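Local atomic coordinates of SidF, inhibitor of growth family, member 3 (Legionella pneumophila subsp. pneumophila, PDB entry 4FYE), a protein that is a Legionella phosphoinositide phosphatase, a hydrolase associated with membranes that probably removes phosphate from phosphatidylinositol phosphates. Residues 18-23 with 42-47; 382-387 with 408-413; 483-488 with 551-556. The protein carries 1 engineered substitution. All blocks are in the same frame, centred on the assembly; numbering follows the deposited sequence.

Contact 1: 18-23 with 42-47; sequences SDLEPV and KDPMLD
The backbones come nearest at Glu21 and Lys42, whose CA atoms lie 5.3 Å apart, and one backbone hydrogen bond joins them. The contact lies at the outer edge of a six-stranded mixed sheet, where Asp43 opens an Asx turn just after edge strand 39-42. Residues 18-23 run in the loop after helix 9-16. Lys42 N donates to Glu21 O at 2.7 Å, meeting the carbonyl nearly along its C=O axis. A further backbone bond pairs Val23 with Val40, so the loop follows the edge strand over a short length.

The side chains of Glu21 and Lys42 then leave the backbone side by side and point the same way. Glu21 has CG anti to the backbone N (chi1 176°). Lys42 has CG anti to the carbonyl carbon (chi1 -75°). Both chains are extended beyond CG, which brings their charged ends level. They close a salt bridge, with NZ of Lys42 2.8 Å from OE1 of Glu21. The ammonium sits above the carboxylate plane. Both residues are exposed, so this is a surface ion pair.

Two apolar groups flank the backbone bond. Val23 crosses Lys42 obliquely and sets CG2 3.9 Å from Lys42 CG. Leu20 crosses Pro44 obliquely, and Leu20 CD2 reaches the ring at Pro44 CB, 3.6 Å away, with CG and CD of Pro44 only slightly further from it. Pro44 also rests on His15 and Leu16 of helix 9-16, which ties the turn to the N-terminal helix.

Asp43 directs its CB away from residues 18-23 and shapes its own segment. OD2 bonds to Tyr12 OH. Asp43 OD1 accepts two backbone N-H groups from above the carboxylate plane: Met45 N at 2.8 Å and Leu46 N at 2.6 Å.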
loop_
_atom_site.group_PDB
_atom_site.type_symbol
_atom_site.label_atom_id
_atom_site.label_comp_id
_atom_site.label_asym_id
_atom_site.label_seq_id
_atom_site.Cartn_x
_atom_site.Cartn_y
_atom_site.Cartn_z
ATOM N N SER A 18 -15.292 0.225 -18.382
ATOM C CA SER A 18 -16.258 0.195 -19.488
ATOM C C SER A 18 -16.730 -1.250 -19.733
ATOM O O SER A 18 -16.584 -2.119 -18.848
ATOM C CB SER A 18 -15.639 0.797 -20.768
ATOM O OG SER A 18 -14.554 -0.009 -21.217
ATOM N N ASP A 19 -17.277 -1.505 -20.927
ATOM C CA ASP A 19 -17.862 -2.793 -21.206
ATOM C C ASP A 19 -16.798 -3.798 -21.532
ATOM O O ASP A 19 -16.205 -3.717 -22.596
ATOM C CB ASP A 19 -18.896 -2.712 -22.333
ATOM C CG ASP A 19 -20.306 -3.046 -21.841
ATOM O OD1 ASP A 19 -20.570 -2.864 -20.631
ATOM O OD2 ASP A 19 -21.153 -3.501 -22.642
ATOM N N LEU A 20 -16.561 -4.753 -20.636
ATOM C CA LEU A 20 -15.468 -5.711 -20.858
ATOM C C LEU A 20 -15.909 -7.094 -21.281
ATOM O O LEU A 20 -17.074 -7.493 -21.032
ATOM C CB LEU A 20 -14.594 -5.832 -19.609
ATOM C CG LEU A 20 -14.040 -4.512 -19.056
ATOM C CD1 LEU A 20 -13.661 -4.735 -17.593
ATOM C CD2 LEU A 20 -12.834 -4.007 -19.843
ATOM N N GLU A 21 -14.969 -7.837 -21.886
ATOM C CA GLU A 21 -15.253 -9.185 -22.390
ATOM C C GLU A 21 -15.200 -10.196 -21.261
ATOM O O GLU A 21 -14.154 -10.337 -20.640
ATOM C CB GLU A 21 -14.273 -9.628 -23.485
ATOM C CG GLU A 21 -14.489 -11.073 -23.963
ATOM C CD GLU A 21 -13.981 -11.365 -25.392
ATOM O OE1 GLU A 21 -13.755 -12.559 -25.710
ATOM O OE2 GLU A 21 -13.810 -10.427 -26.216
ATOM N N PRO A 22 -16.321 -10.931 -21.030
ATOM C CA PRO A 22 -16.374 -12.031 -20.049
ATOM C C PRO A 22 -15.299 -13.113 -20.273
ATOM O O PRO A 22 -14.855 -13.321 -21.394
ATOM C CB PRO A 22 -17.798 -12.604 -20.255
ATOM C CG PRO A 22 -18.621 -11.452 -20.765
ATOM C CD PRO A 22 -17.660 -10.645 -21.613
ATOM N N VAL A 23 -14.873 -13.749 -19.184
ATOM C CA VAL A 23 -13.973 -14.897 -19.167
ATOM C C VAL A 23 -14.686 -16.043 -18.436
ATOM O O VAL A 23 -15.183 -15.853 -17.310
ATOM C CB VAL A 23 -12.713 -14.626 -18.344
ATOM C CG1 VAL A 23 -11.755 -15.797 -18.425
ATOM C CG2 VAL A 23 -12.045 -13.325 -18.756
ATOM N N LYS A 42 -11.812 -9.813 -19.425
ATOM C CA LYS A 42 -10.480 -9.709 -20.071
ATOM C C LYS A 42 -9.985 -8.303 -19.866
ATOM O O LYS A 42 -10.797 -7.380 -19.827
ATOM C CB LYS A 42 -10.552 -10.028 -21.556
ATOM C CG LYS A 42 -10.709 -11.511 -21.909
ATOM C CD LYS A 42 -10.424 -11.671 -23.411
ATOM C CE LYS A 42 -11.001 -12.927 -24.063
ATOM N NZ LYS A 42 -10.934 -12.837 -25.573
ATOM N N ASP A 43 -8.675 -8.123 -19.699
ATOM C CA ASP A 43 -8.136 -6.763 -19.593
ATOM C C ASP A 43 -8.372 -6.016 -20.906
ATOM O O ASP A 43 -8.151 -6.569 -21.988
ATOM C CB ASP A 43 -6.667 -6.787 -19.227
ATOM C CG ASP A 43 -6.134 -5.412 -18.871
ATOM O OD1 ASP A 43 -5.784 -4.662 -19.823
ATOM O OD2 ASP A 43 -6.099 -5.074 -17.655
ATOM N N PRO A 44 -8.874 -4.777 -20.829
ATOM C CA PRO A 44 -9.204 -4.063 -22.069
ATOM C C PRO A 44 -7.969 -3.683 -22.860
ATOM O O PRO A 44 -8.083 -3.185 -23.990
ATOM C CB PRO A 44 -9.875 -2.772 -21.583
ATOM C CG PRO A 44 -9.371 -2.572 -20.182
ATOM C CD PRO A 44 -9.084 -3.947 -19.624
ATOM N N MET A 45 -6.798 -3.907 -22.304
ATOM C CA MET A 45 -5.612 -3.381 -22.937
ATOM C C MET A 45 -4.458 -4.344 -22.928
ATOM O O MET A 45 -3.796 -4.475 -23.932
ATOM C CB MET A 45 -5.210 -2.026 -22.329
ATOM C CG MET A 45 -6.325 -1.001 -22.466
ATOM S SD MET A 45 -5.859 0.718 -22.682
ATOM C CE MET A 45 -4.218 0.757 -21.956
ATOM N N LEU A 46 -4.209 -5.016 -21.813
ATOM C CA LEU A 46 -3.140 -5.989 -21.803
ATOM C C LEU A 46 -3.615 -7.408 -22.122
ATOM O O LEU A 46 -4.430 -7.985 -21.407
ATOM C CB LEU A 46 -2.352 -5.927 -20.511
ATOM C CG LEU A 46 -0.941 -6.535 -20.628
ATOM C CD1 LEU A 46 -0.274 -6.461 -22.015
ATOM C CD2 LEU A 46 -0.066 -5.902 -19.554
ATOM N N ASP A 47 -3.050 -7.963 -23.186
ATOM C CA ASP A 47 -3.565 -9.163 -23.860
ATOM C C ASP A 47 -4.019 -10.330 -22.963
ATOM O O ASP A 47 -5.192 -10.712 -23.002
ATOM C CB ASP A 47 -2.535 -9.661 -24.869
ATOM C CG ASP A 47 -1.241 -10.053 -24.199
ATOM O OD1 ASP A 47 -0.504 -10.872 -24.802
ATOM O OD2 ASP A 47 -0.991 -9.562 -23.052
#

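Contact 2: 382-387 with 408-413; sequences QMMDAF and VGYQAR
This is a buried helix-on-sheet contact, made where the last turn of helix 373-387 packs against strand 402-416 of a four-stranded mixed sheet. The helix leads through residues 388-390 into strand 391-399, which pairs antiparallel with 402-416. The short axes approach to 7.2 Å and run roughly antiparallel, at 142°.

Tyr410 and Ala412 both direct CB toward the helix. Tyr410 has CG anti to the backbone N (chi1 -178°), which sends its ring along the helix. Phe387 CB meets ring atom CD2 of Tyr410 at 3.6 Å, while the Phe387 ring leads away to Leu295 and Arg503. Further along, Met384 O lies at the edge of the Tyr410 ring, near its plane and 3.2 Å from CE2. The phenol oxygen is hydrogen-bonded to Glu356 on strand 353-360, which anchors the ring tip.

Met384 crosses Tyr410 obliquely. Its CG and CE both approach Tyr410 OH. The chain bends at chi3 (62°) and turns the methyl back to the strand. Asp385 starts out away from the strand, and its OD2 forms salt bridges with Arg381 and Arg443. The methyl carbon CE of Met384 ends 3.7 Å from Ala412 CB.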
loop_
_atom_site.group_PDB
_atom_site.type_symbol
_atom_site.label_atom_id
_atom_site.label_comp_id
_atom_site.label_asym_id
_atom_site.label_seq_id
_atom_site.Cartn_x
_atom_site.Cartn_y
_atom_site.Cartn_z
ATOM N N GLN A 382 16.728 2.532 6.854
ATOM C CA GLN A 382 18.128 2.785 6.527
ATOM C C GLN A 382 18.363 2.830 4.998
ATOM O O GLN A 382 19.074 3.729 4.479
ATOM C CB GLN A 382 18.967 1.714 7.225
ATOM C CG GLN A 382 20.377 1.503 6.726
ATOM C CD GLN A 382 21.201 0.584 7.627
ATOM O OE1 GLN A 382 22.425 0.767 7.741
ATOM N NE2 GLN A 382 20.539 -0.388 8.297
ATOM N N MET A 383 17.753 1.888 4.272
ATOM C CA MET A 383 17.885 1.866 2.808
ATOM C C MET A 383 17.146 3.061 2.109
ATOM O O MET A 383 17.661 3.661 1.176
ATOM C CB MET A 383 17.538 0.479 2.225
ATOM C CG MET A 383 18.183 -0.712 2.934
ATOM S SD MET A 383 20.012 -0.783 3.069
ATOM C CE MET A 383 20.394 0.638 4.040
ATOM N N MET A 384 15.962 3.421 2.589
ATOM C CA MET A 384 15.320 4.643 2.130
ATOM C C MET A 384 16.234 5.843 2.300
ATOM O O MET A 384 16.366 6.661 1.369
ATOM C CB MET A 384 13.949 4.893 2.828
ATOM C CG MET A 384 12.824 3.945 2.394
ATOM S SD MET A 384 11.269 4.338 3.243
ATOM C CE MET A 384 11.128 5.976 2.572
ATOM N N ASP A 385 16.854 5.970 3.474
ATOM C CA ASP A 385 17.769 7.116 3.730
ATOM C C ASP A 385 19.102 6.987 2.977
ATOM O O ASP A 385 19.768 7.997 2.720
ATOM C CB ASP A 385 18.037 7.331 5.233
ATOM C CG ASP A 385 17.077 8.347 5.893
ATOM O OD1 ASP A 385 16.519 9.256 5.209
ATOM O OD2 ASP A 385 16.883 8.217 7.138
ATOM N N ALA A 386 19.489 5.751 2.650
ATOM C CA ALA A 386 20.687 5.468 1.833
ATOM C C ALA A 386 20.557 6.129 0.491
ATOM O O ALA A 386 21.524 6.769 0.003
ATOM C CB ALA A 386 20.843 3.967 1.628
ATOM N N PHE A 387 19.365 5.996 -0.111
ATOM C CA PHE A 387 19.122 6.626 -1.415
ATOM C C PHE A 387 18.738 8.086 -1.308
ATOM O O PHE A 387 18.905 8.827 -2.291
ATOM C CB PHE A 387 18.051 5.877 -2.224
ATOM C CG PHE A 387 18.585 4.703 -3.039
ATOM C CD1 PHE A 387 19.305 4.918 -4.243
ATOM C CD2 PHE A 387 18.338 3.387 -2.642
ATOM C CE1 PHE A 387 19.744 3.840 -5.034
ATOM C CE2 PHE A 387 18.794 2.306 -3.437
ATOM C CZ PHE A 387 19.479 2.539 -4.644
ATOM N N VAL A 408 17.308 8.573 -11.641
ATOM C CA VAL A 408 16.100 9.169 -11.029
ATOM C C VAL A 408 16.442 9.641 -9.614
ATOM O O VAL A 408 16.962 8.851 -8.842
ATOM C CB VAL A 408 14.926 8.195 -10.852
ATOM C CG1 VAL A 408 13.798 8.885 -10.043
ATOM C CG2 VAL A 408 14.309 7.766 -12.202
ATOM N N GLY A 409 16.111 10.908 -9.278
ATOM C CA GLY A 409 16.338 11.527 -7.959
ATOM C C GLY A 409 15.395 10.902 -6.923
ATOM O O GLY A 409 14.256 10.556 -7.253
ATOM N N TYR A 410 15.858 10.714 -5.683
ATOM C CA TYR A 410 15.009 10.130 -4.608
ATOM C C TYR A 410 15.001 10.955 -3.317
ATOM O O TYR A 410 15.998 11.561 -2.941
ATOM C CB TYR A 410 15.354 8.663 -4.376
ATOM C CG TYR A 410 14.521 7.943 -3.348
ATOM C CD1 TYR A 410 13.276 7.370 -3.671
ATOM C CD2 TYR A 410 14.998 7.808 -2.025
ATOM C CE1 TYR A 410 12.531 6.705 -2.689
ATOM C CE2 TYR A 410 14.291 7.127 -1.068
ATOM C CZ TYR A 410 13.075 6.586 -1.384
ATOM O OH TYR A 410 12.406 5.977 -0.380
ATOM N N GLN A 411 13.834 11.041 -2.691
ATOM C CA GLN A 411 13.671 11.669 -1.390
ATOM C C GLN A 411 12.759 10.771 -0.567
ATOM O O GLN A 411 11.671 10.420 -1.013
ATOM C CB GLN A 411 13.035 13.047 -1.516
ATOM C CG GLN A 411 13.913 14.062 -2.245
ATOM C CD GLN A 411 13.439 15.495 -2.040
ATOM O OE1 GLN A 411 12.771 16.065 -2.911
ATOM N NE2 GLN A 411 13.779 16.084 -0.884
ATOM N N ALA A 412 13.220 10.423 0.625
ATOM C CA ALA A 412 12.531 9.600 1.556
ATOM C C ALA A 412 11.779 10.355 2.682
ATOM O O ALA A 412 12.219 11.385 3.210
ATOM C CB ALA A 412 13.539 8.711 2.207
ATOM N N ARG A 413 10.631 9.809 3.045
ATOM C CA ARG A 413 10.001 10.185 4.266
ATOM C C ARG A 413 9.371 8.889 4.814
ATOM O O ARG A 413 8.587 8.211 4.149
ATOM C CB ARG A 413 8.928 11.261 4.054
ATOM C CG ARG A 413 9.270 12.474 3.194
ATOM C CD ARG A 413 9.864 13.444 4.129
ATOM N NE ARG A 413 10.042 14.739 3.544
ATOM C CZ ARG A 413 11.209 15.160 3.074
ATOM N NH1 ARG A 413 12.251 14.336 3.096
ATOM N NH2 ARG A 413 11.335 16.398 2.594
#

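Contact 3: 483-488 with 551-556; sequences DLNQQI and NQIDAL
Ile553 touches three residues of the other helix in this contact between two nearly antiparallel helices. The short axes of 483-488 and 551-556 are inclined at 159° and come no closer than 10.4 Å. Both segments lie in a predicted coiled coil. From CB, which points toward the other helix, Ile553 sends CG1 anti to the carbonyl carbon (chi1 -68°) and leaves CG2 anti to the backbone N. Ile553 CG1 meets Leu484 at two atoms, with CD1 and CB of Leu484 each 3.8 Å away. The side chain continues straight, with chi2 at 177°, so CD1 reaches furthest across. There it touches three residues. Leu484 CB is nearest to Ile553 CD1, at 3.7 Å. CD1 of Ile488 comes tip to tip with Ile553 CD1, at 3.9 Å. Asn485 OD1 stands 4.0 Å from Ile553 CD1, and its side chain crosses the isoleucine at about a right angle.

Leu484 answers from the other helix. It slides past Ile553 in the opposite direction, so the two chains overlap along their lengths. Its branches divide the work. Leu484 CD1 lies on Ile553, while Leu484 CD2 sits 3.7 Å from Gln552 OE1. The glutamine chain is extended beyond CG and crosses the leucine at about a right angle. Gln552 is exposed, so the contact passes from an apolar middle to a polar margin on that flank.

Ile488 and Ile553 are both buried, and other helical residues complete their surroundings. Leu484 and Ile488 also rest on Leu549, one turn earlier on helix 522-583. Helix 438-458 packs here as a third member: its Asn446 touches Ile553, and its Asp450 makes a weak hydrogen bond with Asn485 ND2. The contact thus joins the start of helix 482-514 to the middle of the long helix 522-583, beside helix 438-458.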
loop_
_atom_site.group_PDB
_atom_site.type_symbol
_atom_site.label_atom_id
_atom_site.label_comp_id
_atom_site.label_asym_id
_atom_site.label_seq_id
_atom_site.Cartn_x
_atom_site.Cartn_y
_atom_site.Cartn_z
ATOM N N ASP A 483 17.845 28.024 12.338
ATOM C CA ASP A 483 19.137 27.711 12.898
ATOM C C ASP A 483 19.448 26.228 12.861
ATOM O O ASP A 483 20.312 25.779 12.106
ATOM C CB ASP A 483 19.194 28.215 14.333
ATOM C CG ASP A 483 20.553 28.760 14.680
ATOM O OD1 ASP A 483 21.405 28.775 13.751
ATOM O OD2 ASP A 483 20.765 29.191 15.851
ATOM N N LEU A 484 18.727 25.460 13.670
ATOM C CA LEU A 484 18.943 24.021 13.705
ATOM C C LEU A 484 18.677 23.348 12.357
ATOM O O LEU A 484 19.327 22.357 12.020
ATOM C CB LEU A 484 18.124 23.390 14.806
ATOM C CG LEU A 484 18.351 23.924 16.219
ATOM C CD1 LEU A 484 17.009 24.027 16.936
ATOM C CD2 LEU A 484 19.297 23.010 16.985
ATOM N N ASN A 485 17.738 23.889 11.580
ATOM C CA ASN A 485 17.458 23.351 10.224
ATOM C C ASN A 485 18.692 23.455 9.316
ATOM O O ASN A 485 19.027 22.500 8.602
ATOM C CB ASN A 485 16.223 24.016 9.584
ATOM C CG ASN A 485 14.941 23.222 9.818
ATOM O OD1 ASN A 485 14.943 22.000 9.754
ATOM N ND2 ASN A 485 13.842 23.915 10.068
ATOM N N GLN A 486 19.375 24.609 9.391
ATOM C CA GLN A 486 20.654 24.846 8.707
ATOM C C GLN A 486 21.722 23.815 9.087
ATOM O O GLN A 486 22.379 23.212 8.224
ATOM C CB GLN A 486 21.174 26.251 9.052
ATOM C CG GLN A 486 22.181 26.822 8.071
ATOM C CD GLN A 486 21.554 27.084 6.711
ATOM O OE1 GLN A 486 21.354 28.235 6.343
ATOM N NE2 GLN A 486 21.218 26.017 5.969
ATOM N N GLN A 487 21.869 23.626 10.394
ATOM C CA GLN A 487 22.799 22.663 10.961
ATOM C C GLN A 487 22.529 21.199 10.538
ATOM O O GLN A 487 23.445 20.359 10.560
ATOM C CB GLN A 487 22.718 22.769 12.484
ATOM C CG GLN A 487 23.170 24.100 13.089
ATOM C CD GLN A 487 23.462 23.943 14.591
ATOM O OE1 GLN A 487 23.057 24.785 15.405
ATOM N NE2 GLN A 487 24.152 22.851 14.947
ATOM N N ILE A 488 21.271 20.897 10.189
ATOM C CA ILE A 488 20.866 19.549 9.766
ATOM C C ILE A 488 21.152 19.333 8.282
ATOM O O ILE A 488 21.774 18.335 7.874
ATOM C CB ILE A 488 19.356 19.283 10.041
ATOM C CG1 ILE A 488 19.067 19.099 11.545
ATOM C CG2 ILE A 488 18.845 18.056 9.263
ATOM C CD1 ILE A 488 17.570 18.918 11.848
ATOM N N ASN A 551 15.500 16.267 17.614
ATOM C CA ASN A 551 14.861 16.206 18.930
ATOM C C ASN A 551 14.787 17.592 19.570
ATOM O O ASN A 551 13.823 17.918 20.244
ATOM C CB ASN A 551 15.520 15.150 19.835
ATOM C CG ASN A 551 15.230 13.720 19.349
ATOM O OD1 ASN A 551 16.050 12.801 19.477
ATOM N ND2 ASN A 551 14.054 13.534 18.764
ATOM N N GLN A 552 15.765 18.438 19.295
ATOM C CA GLN A 552 15.684 19.801 19.816
ATOM C C GLN A 552 14.605 20.616 19.088
ATOM O O GLN A 552 13.926 21.460 19.692
ATOM C CB GLN A 552 17.037 20.511 19.728
ATOM C CG GLN A 552 18.115 19.973 20.662
ATOM C CD GLN A 552 19.470 20.567 20.303
ATOM O OE1 GLN A 552 19.710 21.770 20.492
ATOM N NE2 GLN A 552 20.349 19.730 19.746
ATOM N N ILE A 553 14.438 20.358 17.794
ATOM C CA ILE A 553 13.384 21.056 17.055
ATOM C C ILE A 553 11.984 20.660 17.559
ATOM O O ILE A 553 11.106 21.509 17.777
ATOM C CB ILE A 553 13.549 20.852 15.545
ATOM C CG1 ILE A 553 14.824 21.580 15.111
ATOM C CG2 ILE A 553 12.295 21.299 14.789
ATOM C CD1 ILE A 553 15.223 21.445 13.658
ATOM N N ASP A 554 11.814 19.366 17.775
ATOM C CA ASP A 554 10.596 18.794 18.321
ATOM C C ASP A 554 10.110 19.512 19.587
ATOM O O ASP A 554 8.975 19.999 19.643
ATOM C CB ASP A 554 10.879 17.327 18.649
ATOM C CG ASP A 554 9.688 16.447 18.424
ATOM O OD1 ASP A 554 9.466 15.575 19.280
ATOM O OD2 ASP A 554 8.986 16.630 17.397
ATOM N N ALA A 555 10.996 19.578 20.586
ATOM C CA ALA A 555 10.762 20.302 21.848
ATOM C C ALA A 555 10.104 21.661 21.651
ATOM O O ALA A 555 9.096 21.980 22.295
ATOM C CB ALA A 555 12.077 20.484 22.597
ATOM N N LEU A 556 10.690 22.443 20.750
ATOM C CA LEU A 556 10.207 23.780 20.466
ATOM C C LEU A 556 8.909 23.778 19.670
ATOM O O LEU A 556 8.035 24.616 19.888
ATOM C CB LEU A 556 11.273 24.584 19.734
ATOM C CG LEU A 556 12.455 25.003 20.628
ATOM C CD1 LEU A 556 13.577 25.466 19.721
ATOM C CD2 LEU A 556 12.109 26.070 21.675
#

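How the contacts relate
The three contacts follow one another along the chain, each closing before the next opens. Contact 1 belongs to the N-terminal part, at the edge of the six-stranded sheet. Its centre is about 37 Å from that of contact 2 and about 54 Å from that of contact 3, which lies on the opposite side of the chain's centre. Contacts 2 and 3 are closer, with centres about 21 Å and nearest atoms about 10 Å apart. They do not touch. Helix 482-514 supplies one segment of contact 3 and further along touches helix 373-387 of contact 2. Helix 438-458 has residues against both contacts. The predicted coiled coil thus packs beside the four-stranded sheet.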